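Side-chain contacts in oxidoreductase, Gfo/Idh/MocA family (Vibrio cholerae, PDB 1XEA), which is probably an NAD(P)-dependent oxidoreductase of the Gfo/Idh/MocA family, although its substrate is not established: residues K16-V21 with F91-L96; V67-A72 with S77-F82; P116-F121 with V272-Q277; N122-P127 with E290-S295. One frame throughout, in Å; residues are numbered along the deposited sequence.

In the fold
All four contacts are buried and differ mainly in chemistry. Interactions 1, 2 and 3 reach the same parallel Rossmann sheet: interaction 2 packs helix 76-85 on strand 66-69 through aliphatic side chains alone, whereas interactions 1 and 3 each carry a tyrosine hydroxyl to an aspartate beside an aromatic neighbour. Strands 66-69, 90-93 and 117-120 lie side by side, so backbone hydrogen bonds join these three contacts, and Trp275 of interaction 3 also meets Phe91 of interaction 1. Interaction 4 follows the last of these strands and faces helix 286-311; there stacked arginines sharing an acidic partner replace the apolar and aromatic packing.

Interaction 1: residues K16-V21 with F91-L96; sequences KAYLPV and FVDKPL
The Rossmann fold brings its first helix, 12-22, close to the end of strand 90-93 here, where Tyr18 reaches across to Phe91 and Asp93. Asp93 opens an Asp-Lys-Pro sequence with a cis peptide bond before Pro95, which probably corresponds to the Glu-Lys-Pro motif of Gfo/Idh/MocA enzymes; in relatives the lysine of that motif is thought to act at the nicotinamide site, consistent with a similar place for Lys94. Tyr18 lies near Gly9, Gly11 and Ala14, which fit a GxGxxA pattern running into the start of the helix, probably the dinucleotide-binding motif.

The side chain of Tyr18 leaves the helix with CG anti to its carbonyl carbon (chi1 -65°), and its ring extends toward the strand. Phe91 and Asp93 both direct their side chains to this same side, as alternate residues of a strand do, whereas Val92 between them turns away. The two rings stand at 71° with centroids 5.7 Å apart, an oblique pair in which Tyr18 CE2 comes 3.7 Å from Phe91 CZ. Tyr18 OH lies at the edge of the Phe91 ring, near its plane. His70 stacks on the Tyr18 ring and Met68, a selenomethionine, also touches it, so the tyrosine is held among neighbours from the adjacent strand and its following loop. At its outer end the phenol donates a hydrogen bond to the aspartate: Tyr18 OH lies 2.5 Å from Asp93 OD1 and meets that oxygen from above the carboxylate, 53° out of its plane.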
loop_
_atom_site.group_PDB
_atom_site.type_symbol
_atom_site.label_atom_id
_atom_site.label_comp_id
_atom_site.label_asym_id
_atom_site.label_seq_id
_atom_site.Cartn_x
_atom_site.Cartn_y
_atom_site.Cartn_z
ATOM N N LYS A 16 26.043 9.913 -13.921
ATOM C CA LYS A 16 24.974 9.064 -13.401
ATOM C C LYS A 16 23.928 8.584 -14.409
ATOM O O LYS A 16 23.423 7.468 -14.291
ATOM C CB LYS A 16 24.236 9.766 -12.258
ATOM C CG LYS A 16 24.865 9.626 -10.889
ATOM C CD LYS A 16 23.894 10.109 -9.811
ATOM C CE LYS A 16 24.462 9.961 -8.389
ATOM N NZ LYS A 16 23.477 10.408 -7.338
ATOM N N ALA A 17 23.596 9.402 -15.400
ATOM C CA ALA A 17 22.568 9.002 -16.349
ATOM C C ALA A 17 22.977 9.013 -17.809
ATOM O O ALA A 17 22.982 7.979 -18.480
ATOM C CB ALA A 17 21.335 9.883 -16.162
ATOM N N TYR A 18 23.309 10.196 -18.306
ATOM C CA TYR A 18 23.676 10.350 -19.708
ATOM C C TYR A 18 24.790 9.428 -20.201
ATOM O O TYR A 18 24.564 8.569 -21.058
ATOM C CB TYR A 18 24.026 11.808 -19.977
ATOM C CG TYR A 18 22.841 12.721 -19.815
ATOM C CD1 TYR A 18 22.787 13.637 -18.778
ATOM C CD2 TYR A 18 21.778 12.684 -20.719
ATOM C CE1 TYR A 18 21.708 14.506 -18.647
ATOM C CE2 TYR A 18 20.691 13.548 -20.600
ATOM C CZ TYR A 18 20.665 14.460 -19.562
ATOM O OH TYR A 18 19.619 15.353 -19.453
ATOM N N LEU A 19 25.985 9.598 -19.656
ATOM C CA LEU A 19 27.111 8.776 -20.065
ATOM C C LEU A 19 26.764 7.286 -20.082
ATOM O O LEU A 19 26.941 6.614 -21.103
ATOM C CB LEU A 19 28.306 9.028 -19.150
ATOM C CG LEU A 19 29.638 9.162 -19.879
ATOM C CD1 LEU A 19 30.740 9.289 -18.847
ATOM C CD2 LEU A 19 29.883 7.961 -20.775
ATOM N N PRO A 20 26.251 6.750 -18.959
ATOM C CA PRO A 20 25.914 5.328 -18.956
ATOM C C PRO A 20 24.886 4.916 -20.009
ATOM O O PRO A 20 24.944 3.806 -20.538
ATOM C CB PRO A 20 25.438 5.088 -17.521
ATOM C CG PRO A 20 24.951 6.417 -17.078
ATOM C CD PRO A 20 25.968 7.354 -17.644
ATOM N N VAL A 21 23.952 5.803 -20.329
ATOM C CA VAL A 21 22.943 5.479 -21.326
ATOM C C VAL A 21 23.523 5.560 -22.722
ATOM O O VAL A 21 23.253 4.710 -23.549
ATOM C CB VAL A 21 21.736 6.433 -21.242
ATOM C CG1 VAL A 21 20.836 6.250 -22.451
ATOM C CG2 VAL A 21 20.970 6.173 -19.974
ATOM N N PHE A 91 22.347 19.963 -27.673
ATOM C CA PHE A 91 21.536 19.452 -26.585
ATOM C C PHE A 91 22.085 20.042 -25.302
ATOM O O PHE A 91 23.302 20.094 -25.110
ATOM C CB PHE A 91 21.634 17.935 -26.526
ATOM C CG PHE A 91 20.987 17.336 -25.317
ATOM C CD1 PHE A 91 19.640 17.007 -25.324
ATOM C CD2 PHE A 91 21.727 17.102 -24.165
ATOM C CE1 PHE A 91 19.033 16.449 -24.197
ATOM C CE2 PHE A 91 21.131 16.544 -23.033
ATOM C CZ PHE A 91 19.781 16.218 -23.050
ATOM N N VAL A 92 21.189 20.496 -24.434
ATOM C CA VAL A 92 21.594 21.077 -23.163
ATOM C C VAL A 92 20.682 20.561 -22.071
ATOM O O VAL A 92 19.465 20.585 -22.208
ATOM C CB VAL A 92 21.518 22.623 -23.180
ATOM C CG1 VAL A 92 21.926 23.179 -21.821
ATOM C CG2 VAL A 92 22.435 23.176 -24.261
ATOM N N ASP A 93 21.276 20.089 -20.983
ATOM C CA ASP A 93 20.498 19.571 -19.874
ATOM C C ASP A 93 19.855 20.726 -19.122
ATOM O O ASP A 93 20.500 21.737 -18.860
ATOM C CB ASP A 93 21.395 18.754 -18.943
ATOM C CG ASP A 93 20.620 18.092 -17.826
ATOM O OD1 ASP A 93 19.563 17.474 -18.119
ATOM O OD2 ASP A 93 21.069 18.169 -16.654
ATOM N N LYS A 94 18.576 20.572 -18.792
ATOM C CA LYS A 94 17.832 21.599 -18.072
ATOM C C LYS A 94 18.595 22.008 -16.817
ATOM O O LYS A 94 19.197 21.172 -16.155
ATOM C CB LYS A 94 16.448 21.071 -17.697
ATOM C CG LYS A 94 16.466 19.952 -16.674
ATOM C CD LYS A 94 16.573 20.501 -15.259
ATOM C CE LYS A 94 17.261 19.515 -14.323
ATOM N NZ LYS A 94 17.307 20.054 -12.938
ATOM N N PRO A 95 18.575 23.306 -16.474
ATOM C CA PRO A 95 17.893 24.353 -17.242
ATOM C C PRO A 95 18.757 24.864 -18.400
ATOM O O PRO A 95 19.982 24.709 -18.386
ATOM C CB PRO A 95 17.638 25.420 -16.185
ATOM C CG PRO A 95 18.873 25.327 -15.346
ATOM C CD PRO A 95 19.061 23.835 -15.188
ATOM N N LEU A 96 18.122 25.472 -19.401
ATOM C CA LEU A 96 18.847 26.003 -20.557
ATOM C C LEU A 96 19.773 27.130 -20.114
ATOM O O LEU A 96 20.903 27.256 -20.592
ATOM C CB LEU A 96 17.867 26.538 -21.607
ATOM C CG LEU A 96 18.445 27.244 -22.849
ATOM C CD1 LEU A 96 19.380 26.316 -23.609
ATOM C CD2 LEU A 96 17.297 27.686 -23.746
#

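Interaction 2: residues V67-A72 with S77-F82; sequences VMIHAA and STLAAF
Ile69 and Leu79 meet as two branched aliphatic side chains, and each uses more than one carbon. Ile69 CG2 lies 3.4 Å from Leu79 CD1, while the other branch of the isoleucine runs on to the helix backbone: Ile69 CD1 is 3.5 Å from Leu79 CB and 3.3 Å from Ala80 N. The isoleucine thus lies along the leucine, CD1 at its CB and CG2 at its CD1 methyl. Ala80 adds its own methyl, with CB 4.2 Å from Ile69 CD1, and Ala71 CB approaches Leu79 CD1 at 3.8 Å. No hydrogen bond crosses between the two segments; the contact is apolar packing.

The division of labour follows from the first torsion of Ile69. With chi1 at -58°, CG1 stands anti to the carbonyl carbon and carries CD1 onto the helix, while CG2 is left anti to the backbone N, on the side where the leucine methyl arrives. Leu79 is turned in the same sense about its own first bond and continues extended (chi2 174°), which brings CD1 against both Ile69 CG2 and Ala71 CB. Further out, Leu79 also touches Ile8 of strand 3-8, and Ile69 packs on Thr90 and Val92.

The contact belongs to a beta-alpha-beta unit formed by strand 66-69, helix 76-85 and strand 90-93. Its helix lies against one face of the parallel sheet, where helix 100-112 flanks it through Leu106, which touches Ala80; on the other side of the same strand, Met68 meets Tyr18 and Leu22 of helix 12-22.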
loop_
_atom_site.group_PDB
_atom_site.type_symbol
_atom_site.label_atom_id
_atom_site.label_comp_id
_atom_site.label_asym_id
_atom_site.label_seq_id
_atom_site.Cartn_x
_atom_site.Cartn_y
_atom_site.Cartn_z
ATOM N N VAL A 67 26.329 17.862 -30.229
ATOM C CA VAL A 67 26.959 17.974 -28.914
ATOM C C VAL A 67 25.906 18.022 -27.804
ATOM O O VAL A 67 24.801 18.534 -27.998
ATOM C CB VAL A 67 27.837 19.246 -28.807
ATOM C CG1 VAL A 67 28.981 19.171 -29.791
ATOM C CG2 VAL A 67 27.001 20.479 -29.057
HETATM N N MSE A 68 26.251 17.462 -26.648
HETATM C CA MSE A 68 25.364 17.443 -25.487
HETATM C C MSE A 68 26.097 18.140 -24.360
HETATM O O MSE A 68 27.058 17.609 -23.811
HETATM C CB MSE A 68 25.045 16.004 -25.079
HETATM C CG MSE A 68 24.165 15.272 -26.068
HETATM SE SE MSE A 68 23.869 13.409 -25.657
HETATM C CE MSE A 68 22.768 13.603 -24.076
ATOM N N ILE A 69 25.650 19.337 -24.013
ATOM C CA ILE A 69 26.310 20.090 -22.960
ATOM C C ILE A 69 25.748 19.736 -21.592
ATOM O O ILE A 69 24.558 19.882 -21.350
ATOM C CB ILE A 69 26.150 21.582 -23.225
ATOM C CG1 ILE A 69 26.745 21.895 -24.601
ATOM C CG2 ILE A 69 26.823 22.386 -22.125
ATOM C CD1 ILE A 69 26.290 23.198 -25.184
ATOM N N HIS A 70 26.600 19.268 -20.692
ATOM C CA HIS A 70 26.122 18.897 -19.370
ATOM C C HIS A 70 26.828 19.717 -18.317
ATOM O O HIS A 70 26.689 19.473 -17.120
ATOM C CB HIS A 70 26.371 17.415 -19.120
ATOM C CG HIS A 70 25.875 16.532 -20.220
ATOM N ND1 HIS A 70 24.534 16.312 -20.454
ATOM C CD2 HIS A 70 26.541 15.833 -21.169
ATOM C CE1 HIS A 70 24.397 15.515 -21.498
ATOM N NE2 HIS A 70 25.599 15.210 -21.950
ATOM N N ALA A 71 27.595 20.695 -18.777
ATOM C CA ALA A 71 28.332 21.565 -17.879
ATOM C C ALA A 71 27.400 22.306 -16.923
ATOM O O ALA A 71 26.195 22.059 -16.884
ATOM C CB ALA A 71 29.145 22.558 -18.685
ATOM N N ALA A 72 27.979 23.219 -16.152
ATOM C CA ALA A 72 27.226 24.014 -15.192
ATOM C C ALA A 72 26.273 24.939 -15.938
ATOM O O ALA A 72 26.449 25.190 -17.125
ATOM C CB ALA A 72 28.182 24.824 -14.336
ATOM N N SER A 77 25.066 28.999 -22.043
ATOM C CA SER A 77 25.018 29.990 -23.123
ATOM C C SER A 77 26.265 29.989 -23.984
ATOM O O SER A 77 26.188 29.947 -25.212
ATOM C CB SER A 77 24.807 31.399 -22.564
ATOM O OG SER A 77 23.467 31.574 -22.149
ATOM N N THR A 78 27.417 30.038 -23.333
ATOM C CA THR A 78 28.670 30.047 -24.052
ATOM C C THR A 78 28.745 28.834 -24.956
ATOM O O THR A 78 28.664 28.948 -26.176
ATOM C CB THR A 78 29.837 30.021 -23.080
ATOM O OG1 THR A 78 29.682 31.082 -22.132
ATOM C CG2 THR A 78 31.149 30.192 -23.820
ATOM N N LEU A 79 28.881 27.665 -24.346
ATOM C CA LEU A 79 28.968 26.420 -25.094
ATOM C C LEU A 79 27.870 26.285 -26.143
ATOM O O LEU A 79 28.140 26.023 -27.314
ATOM C CB LEU A 79 28.908 25.239 -24.128
ATOM C CG LEU A 79 30.057 25.156 -23.122
ATOM C CD1 LEU A 79 29.788 24.030 -22.155
ATOM C CD2 LEU A 79 31.373 24.941 -23.843
ATOM N N ALA A 80 26.627 26.463 -25.714
ATOM C CA ALA A 80 25.487 26.354 -26.615
ATOM C C ALA A 80 25.678 27.213 -27.859
ATOM O O ALA A 80 25.746 26.699 -28.978
ATOM C CB ALA A 80 24.211 26.768 -25.888
ATOM N N ALA A 81 25.748 28.526 -27.655
ATOM C CA ALA A 81 25.928 29.471 -28.751
ATOM C C ALA A 81 27.055 29.028 -29.675
ATOM O O ALA A 81 26.901 29.010 -30.899
ATOM C CB ALA A 81 26.224 30.859 -28.200
ATOM N N PHE A 82 28.186 28.656 -29.083
ATOM C CA PHE A 82 29.346 28.224 -29.856
ATOM C C PHE A 82 29.022 27.202 -30.940
ATOM O O PHE A 82 29.297 27.425 -32.122
ATOM C CB PHE A 82 30.420 27.645 -28.940
ATOM C CG PHE A 82 31.675 27.252 -29.661
ATOM C CD1 PHE A 82 32.426 28.207 -30.345
ATOM C CD2 PHE A 82 32.113 25.935 -29.653
ATOM C CE1 PHE A 82 33.604 27.856 -31.003
ATOM C CE2 PHE A 82 33.290 25.572 -30.307
ATOM C CZ PHE A 82 34.038 26.535 -30.986
#

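Interaction 3: residues P116-F121 with V272-Q277; sequences PLYVGF and VQDWLQ
The Tyr118 ring has the backbone of Trp275, its N and CA, over one face and Asp274 at its edge. Trp275 CA sits over the phenol face in a CH-pi contact, 4.2 Å from the ring centroid and only 8° off the ring normal. The indole meets the tyrosine obliquely, its six-membered ring inclined at 45°, and its CE3 lies 3.5 Å from Tyr118 CB.

At the far edge Tyr118 OH donates a hydrogen bond to Asp274 OD2 at 2.6 Å. The acceptor uses its anti lone pair, pointing away from the other carboxylate oxygen, and OD2 lies near the phenol plane even though ring and carboxylate planes are steeply inclined. Tyr118 CG is anti to the backbone N (chi1 -159°), which sends the ring off the strand to the helix, where two consecutive residues receive it. His125 also touches the tyrosine.

Strand 117-120 is an outermost strand of the parallel sheet within the chain, bonded to strand 90-93 through Thr90 and Val92. Helix 268-281, from a much later part of the chain, packs on this sheet, with Trp275 meeting Phe91 and with Met271 and Val278 also touching Tyr118.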
loop_
_atom_site.group_PDB
_atom_site.type_symbol
_atom_site.label_atom_id
_atom_site.label_comp_id
_atom_site.label_asym_id
_atom_site.label_seq_id
_atom_site.Cartn_x
_atom_site.Cartn_y
_atom_site.Cartn_z
ATOM N N PRO A 116 18.826 22.670 -34.436
ATOM C CA PRO A 116 17.919 22.257 -33.372
ATOM C C PRO A 116 18.617 22.372 -32.024
ATOM O O PRO A 116 19.779 21.985 -31.876
ATOM C CB PRO A 116 17.615 20.817 -33.741
ATOM C CG PRO A 116 18.946 20.351 -34.214
ATOM C CD PRO A 116 19.403 21.491 -35.105
ATOM N N LEU A 117 17.893 22.924 -31.059
ATOM C CA LEU A 117 18.376 23.099 -29.701
ATOM C C LEU A 117 17.400 22.348 -28.800
ATOM O O LEU A 117 16.275 22.788 -28.571
ATOM C CB LEU A 117 18.394 24.581 -29.340
ATOM C CG LEU A 117 18.754 24.931 -27.896
ATOM C CD1 LEU A 117 20.165 24.452 -27.561
ATOM C CD2 LEU A 117 18.649 26.436 -27.720
ATOM N N TYR A 118 17.847 21.206 -28.298
ATOM C CA TYR A 118 17.034 20.353 -27.443
ATOM C C TYR A 118 17.342 20.547 -25.961
ATOM O O TYR A 118 18.507 20.532 -25.560
ATOM C CB TYR A 118 17.303 18.903 -27.816
ATOM C CG TYR A 118 16.233 17.934 -27.409
ATOM C CD1 TYR A 118 15.168 17.653 -28.268
ATOM C CD2 TYR A 118 16.300 17.265 -26.187
ATOM C CE1 TYR A 118 14.201 16.725 -27.929
ATOM C CE2 TYR A 118 15.336 16.333 -25.834
ATOM C CZ TYR A 118 14.286 16.064 -26.712
ATOM O OH TYR A 118 13.331 15.132 -26.380
ATOM N N VAL A 119 16.303 20.713 -25.148
ATOM C CA VAL A 119 16.484 20.879 -23.707
ATOM C C VAL A 119 16.161 19.553 -23.005
ATOM O O VAL A 119 15.179 18.890 -23.336
ATOM C CB VAL A 119 15.571 21.991 -23.140
ATOM C CG1 VAL A 119 15.815 22.137 -21.655
ATOM C CG2 VAL A 119 15.844 23.314 -23.852
ATOM N N GLY A 120 16.986 19.185 -22.029
ATOM C CA GLY A 120 16.794 17.935 -21.319
ATOM C C GLY A 120 15.769 17.890 -20.204
ATOM O O GLY A 120 16.088 18.149 -19.046
ATOM N N PHE A 121 14.539 17.540 -20.554
ATOM C CA PHE A 121 13.455 17.436 -19.586
ATOM C C PHE A 121 12.986 15.986 -19.570
ATOM O O PHE A 121 11.980 15.646 -20.198
ATOM C CB PHE A 121 12.298 18.327 -20.007
ATOM C CG PHE A 121 12.522 19.790 -19.759
ATOM C CD1 PHE A 121 12.545 20.692 -20.824
ATOM C CD2 PHE A 121 12.599 20.283 -18.455
ATOM C CE1 PHE A 121 12.633 22.063 -20.595
ATOM C CE2 PHE A 121 12.687 21.652 -18.208
ATOM C CZ PHE A 121 12.702 22.544 -19.280
ATOM N N VAL A 272 16.734 10.376 -24.756
ATOM C CA VAL A 272 17.891 10.283 -25.637
ATOM C C VAL A 272 17.467 9.870 -27.039
ATOM O O VAL A 272 18.005 10.353 -28.034
ATOM C CB VAL A 272 18.922 9.296 -25.081
ATOM C CG1 VAL A 272 20.054 9.106 -26.069
ATOM C CG2 VAL A 272 19.456 9.821 -23.764
ATOM N N GLN A 273 16.490 8.982 -27.108
ATOM C CA GLN A 273 15.945 8.524 -28.373
ATOM C C GLN A 273 15.400 9.721 -29.161
ATOM O O GLN A 273 15.820 9.973 -30.282
ATOM C CB GLN A 273 14.810 7.552 -28.100
ATOM C CG GLN A 273 13.892 7.376 -29.273
ATOM C CD GLN A 273 14.383 6.294 -30.187
ATOM O OE1 GLN A 273 13.936 5.147 -30.092
ATOM N NE2 GLN A 273 15.329 6.633 -31.069
ATOM N N ASP A 274 14.452 10.446 -28.566
ATOM C CA ASP A 274 13.840 11.614 -29.201
ATOM C C ASP A 274 14.941 12.580 -29.612
ATOM O O ASP A 274 14.932 13.089 -30.721
ATOM C CB ASP A 274 12.864 12.290 -28.222
ATOM C CG ASP A 274 11.931 13.302 -28.893
ATOM O OD1 ASP A 274 11.369 12.970 -29.964
ATOM O OD2 ASP A 274 11.729 14.417 -28.337
ATOM N N TRP A 275 15.887 12.818 -28.709
ATOM C CA TRP A 275 17.009 13.714 -28.965
ATOM C C TRP A 275 17.768 13.319 -30.213
ATOM O O TRP A 275 17.999 14.145 -31.087
ATOM C CB TRP A 275 17.971 13.696 -27.773
ATOM C CG TRP A 275 19.402 14.073 -28.090
ATOM C CD1 TRP A 275 20.541 13.370 -27.747
ATOM C CD2 TRP A 275 19.851 15.248 -28.772
ATOM N NE1 TRP A 275 21.658 14.040 -28.174
ATOM C CE2 TRP A 275 21.269 15.193 -28.806
ATOM C CE3 TRP A 275 19.197 16.346 -29.362
ATOM C CZ2 TRP A 275 22.045 16.201 -29.405
ATOM C CZ3 TRP A 275 19.976 17.349 -29.959
ATOM C CH2 TRP A 275 21.383 17.263 -29.974
ATOM N N LEU A 276 18.176 12.059 -30.287
ATOM C CA LEU A 276 18.935 11.594 -31.436
ATOM C C LEU A 276 18.160 11.758 -32.739
ATOM O O LEU A 276 18.734 12.182 -33.740
ATOM C CB LEU A 276 19.351 10.135 -31.241
ATOM C CG LEU A 276 20.278 9.833 -30.055
ATOM C CD1 LEU A 276 20.474 8.340 -29.981
ATOM C CD2 LEU A 276 21.617 10.561 -30.192
ATOM N N GLN A 277 16.869 11.428 -32.730
ATOM C CA GLN A 277 16.048 11.571 -33.931
ATOM C C GLN A 277 16.092 13.039 -34.362
ATOM O O GLN A 277 16.350 13.348 -35.527
ATOM C CB GLN A 277 14.594 11.141 -33.663
ATOM C CG GLN A 277 14.434 9.716 -33.120
ATOM C CD GLN A 277 12.970 9.304 -32.889
ATOM O OE1 GLN A 277 12.239 9.920 -32.093
ATOM N NE2 GLN A 277 12.543 8.250 -33.585
#

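Interaction 4: residues N122-P127 with E290-S295; sequences NRRHIP and ERNLAS
Arg124 and Arg291 lie antiparallel, each side chain running back along the other, with their guanidinium groups face to face. The planes are 27° apart and the centres 4.0 Å, and both chains are stretched out up to NE. Because the chains run in opposite senses, the overlap includes more than the end groups: Arg124 CD lies 3.6 Å from Arg291 CZ, and Arg291 CD is equally far from Arg124 CZ. Arg124 NE comes over the centre of the Arg291 group, whereas Arg291 NE sits toward the rim of its partner.

Asn292, the next residue on helix 286-311, meets the Arg124 group near its edge, tilted 26° from its plane. Arg124 NH2 donates to Asn292 OD1 at 3.2 Å, from 50° above the carbonyl plane, and Arg124 NH1 adds a weak second bond to the same oxygen. At the Arg291 edge a water accepts from Arg291 NH2 at 3.2 Å and donates to Arg123 O, linking the helix to the 3-10 turn.

Asp173 of helix 160-175 forms salt bridges with both Arg124 NH2 and Arg291 NE, which probably makes the close stacking of two cations tolerable. Its negative charge would partly offset the repulsion between the two guanidinium groups.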
loop_
_atom_site.group_PDB
_atom_site.type_symbol
_atom_site.label_atom_id
_atom_site.label_comp_id
_atom_site.label_asym_id
_atom_site.label_seq_id
_atom_site.Cartn_x
_atom_site.Cartn_y
_atom_site.Cartn_z
ATOM N N ASN A 122 13.705 15.140 -18.837
ATOM C CA ASN A 122 13.375 13.725 -18.777
ATOM C C ASN A 122 11.937 13.415 -18.336
ATOM O O ASN A 122 11.344 12.444 -18.802
ATOM C CB ASN A 122 14.382 12.982 -17.890
ATOM C CG ASN A 122 14.199 13.270 -16.418
ATOM O OD1 ASN A 122 14.092 12.346 -15.617
ATOM N ND2 ASN A 122 14.172 14.546 -16.048
ATOM N N ARG A 123 11.368 14.244 -17.467
ATOM C CA ARG A 123 10.011 14.017 -16.998
ATOM C C ARG A 123 8.953 14.171 -18.091
ATOM O O ARG A 123 7.760 14.204 -17.792
ATOM C CB ARG A 123 9.695 14.954 -15.831
ATOM C CG ARG A 123 9.635 14.278 -14.488
ATOM C CD ARG A 123 10.256 15.143 -13.406
ATOM N NE ARG A 123 11.707 14.989 -13.368
ATOM C CZ ARG A 123 12.370 14.427 -12.363
ATOM N NH1 ARG A 123 11.724 13.966 -11.302
ATOM N NH2 ARG A 123 13.685 14.309 -12.429
ATOM N N ARG A 124 9.365 14.290 -19.352
ATOM C CA ARG A 124 8.389 14.388 -20.447
ATOM C C ARG A 124 8.356 13.051 -21.171
ATOM O O ARG A 124 7.512 12.830 -22.035
ATOM C CB ARG A 124 8.783 15.446 -21.476
ATOM C CG ARG A 124 8.633 16.881 -21.042
ATOM C CD ARG A 124 8.902 17.806 -22.227
ATOM N NE ARG A 124 9.103 19.179 -21.774
ATOM C CZ ARG A 124 9.577 20.165 -22.529
ATOM N NH1 ARG A 124 9.903 19.933 -23.795
ATOM N NH2 ARG A 124 9.737 21.377 -22.007
ATOM N N HIS A 125 9.294 12.177 -20.812
ATOM C CA HIS A 125 9.438 10.860 -21.423
ATOM C C HIS A 125 9.331 9.715 -20.429
ATOM O O HIS A 125 9.940 8.660 -20.621
ATOM C CB HIS A 125 10.792 10.769 -22.107
ATOM C CG HIS A 125 11.046 11.885 -23.061
ATOM N ND1 HIS A 125 10.586 11.866 -24.360
ATOM C CD2 HIS A 125 11.621 13.097 -22.879
ATOM C CE1 HIS A 125 10.862 13.021 -24.936
ATOM N NE2 HIS A 125 11.489 13.786 -24.059
ATOM N N ILE A 126 8.584 9.912 -19.353
ATOM C CA ILE A 126 8.446 8.847 -18.377
ATOM C C ILE A 126 7.614 7.737 -19.004
ATOM O O ILE A 126 6.400 7.890 -19.202
ATOM C CB ILE A 126 7.780 9.358 -17.103
ATOM C CG1 ILE A 126 8.584 10.538 -16.570
ATOM C CG2 ILE A 126 7.706 8.244 -16.066
ATOM C CD1 ILE A 126 10.047 10.236 -16.335
ATOM N N PRO A 127 8.259 6.599 -19.325
ATOM C CA PRO A 127 7.541 5.476 -19.944
ATOM C C PRO A 127 6.235 5.063 -19.274
ATOM O O PRO A 127 5.226 4.899 -19.951
ATOM C CB PRO A 127 8.585 4.357 -19.979
ATOM C CG PRO A 127 9.569 4.742 -18.896
ATOM C CD PRO A 127 9.652 6.237 -18.999
ATOM N N GLU A 290 8.496 26.159 -28.169
ATOM C CA GLU A 290 7.596 27.071 -27.461
ATOM C C GLU A 290 7.386 26.665 -26.012
ATOM O O GLU A 290 7.313 27.522 -25.133
ATOM C CB GLU A 290 6.228 27.156 -28.155
ATOM C CG GLU A 290 6.199 27.974 -29.449
ATOM C CD GLU A 290 4.777 28.371 -29.876
ATOM O OE1 GLU A 290 3.926 27.467 -30.108
ATOM O OE2 GLU A 290 4.508 29.600 -29.980
ATOM N N ARG A 291 7.288 25.361 -25.767
ATOM C CA ARG A 291 7.092 24.872 -24.411
ATOM C C ARG A 291 8.371 25.127 -23.630
ATOM O O ARG A 291 8.336 25.540 -22.470
ATOM C CB ARG A 291 6.755 23.376 -24.413
ATOM C CG ARG A 291 6.628 22.776 -23.017
ATOM C CD ARG A 291 6.247 21.300 -23.031
ATOM N NE ARG A 291 6.266 20.735 -21.679
ATOM C CZ ARG A 291 5.841 19.513 -21.364
ATOM N NH1 ARG A 291 5.356 18.713 -22.301
ATOM N NH2 ARG A 291 5.898 19.093 -20.111
ATOM N N ASN A 292 9.508 24.892 -24.275
ATOM C CA ASN A 292 10.786 25.125 -23.611
ATOM C C ASN A 292 10.883 26.595 -23.175
ATOM O O ASN A 292 11.106 26.896 -21.999
ATOM C CB ASN A 292 11.936 24.742 -24.542
ATOM C CG ASN A 292 11.991 23.258 -24.784
ATOM O OD1 ASN A 292 12.049 22.476 -23.846
ATOM N ND2 ASN A 292 11.956 22.860 -26.033
ATOM N N LEU A 293 10.695 27.508 -24.122
ATOM C CA LEU A 293 10.744 28.920 -23.812
ATOM C C LEU A 293 9.775 29.240 -22.705
ATOM O O LEU A 293 10.147 29.786 -21.671
ATOM C CB LEU A 293 10.385 29.740 -25.039
ATOM C CG LEU A 293 11.538 29.783 -26.034
ATOM C CD1 LEU A 293 11.042 30.286 -27.377
ATOM C CD2 LEU A 293 12.644 30.670 -25.485
ATOM N N ALA A 294 8.519 28.890 -22.924
ATOM C CA ALA A 294 7.486 29.165 -21.943
ATOM C C ALA A 294 7.867 28.729 -20.522
ATOM O O ALA A 294 7.727 29.502 -19.567
ATOM C CB ALA A 294 6.185 28.499 -22.368
ATOM N N SER A 295 8.347 27.496 -20.374
ATOM C CA SER A 295 8.719 27.005 -19.048
ATOM C C SER A 295 9.846 27.813 -18.403
ATOM O O SER A 295 9.847 28.039 -17.186
ATOM C CB SER A 295 9.098 25.523 -19.111
ATOM O OG SER A 295 7.985 24.763 -19.537
HETATM O O HOH W 1 5.345 16.249 -18.674
#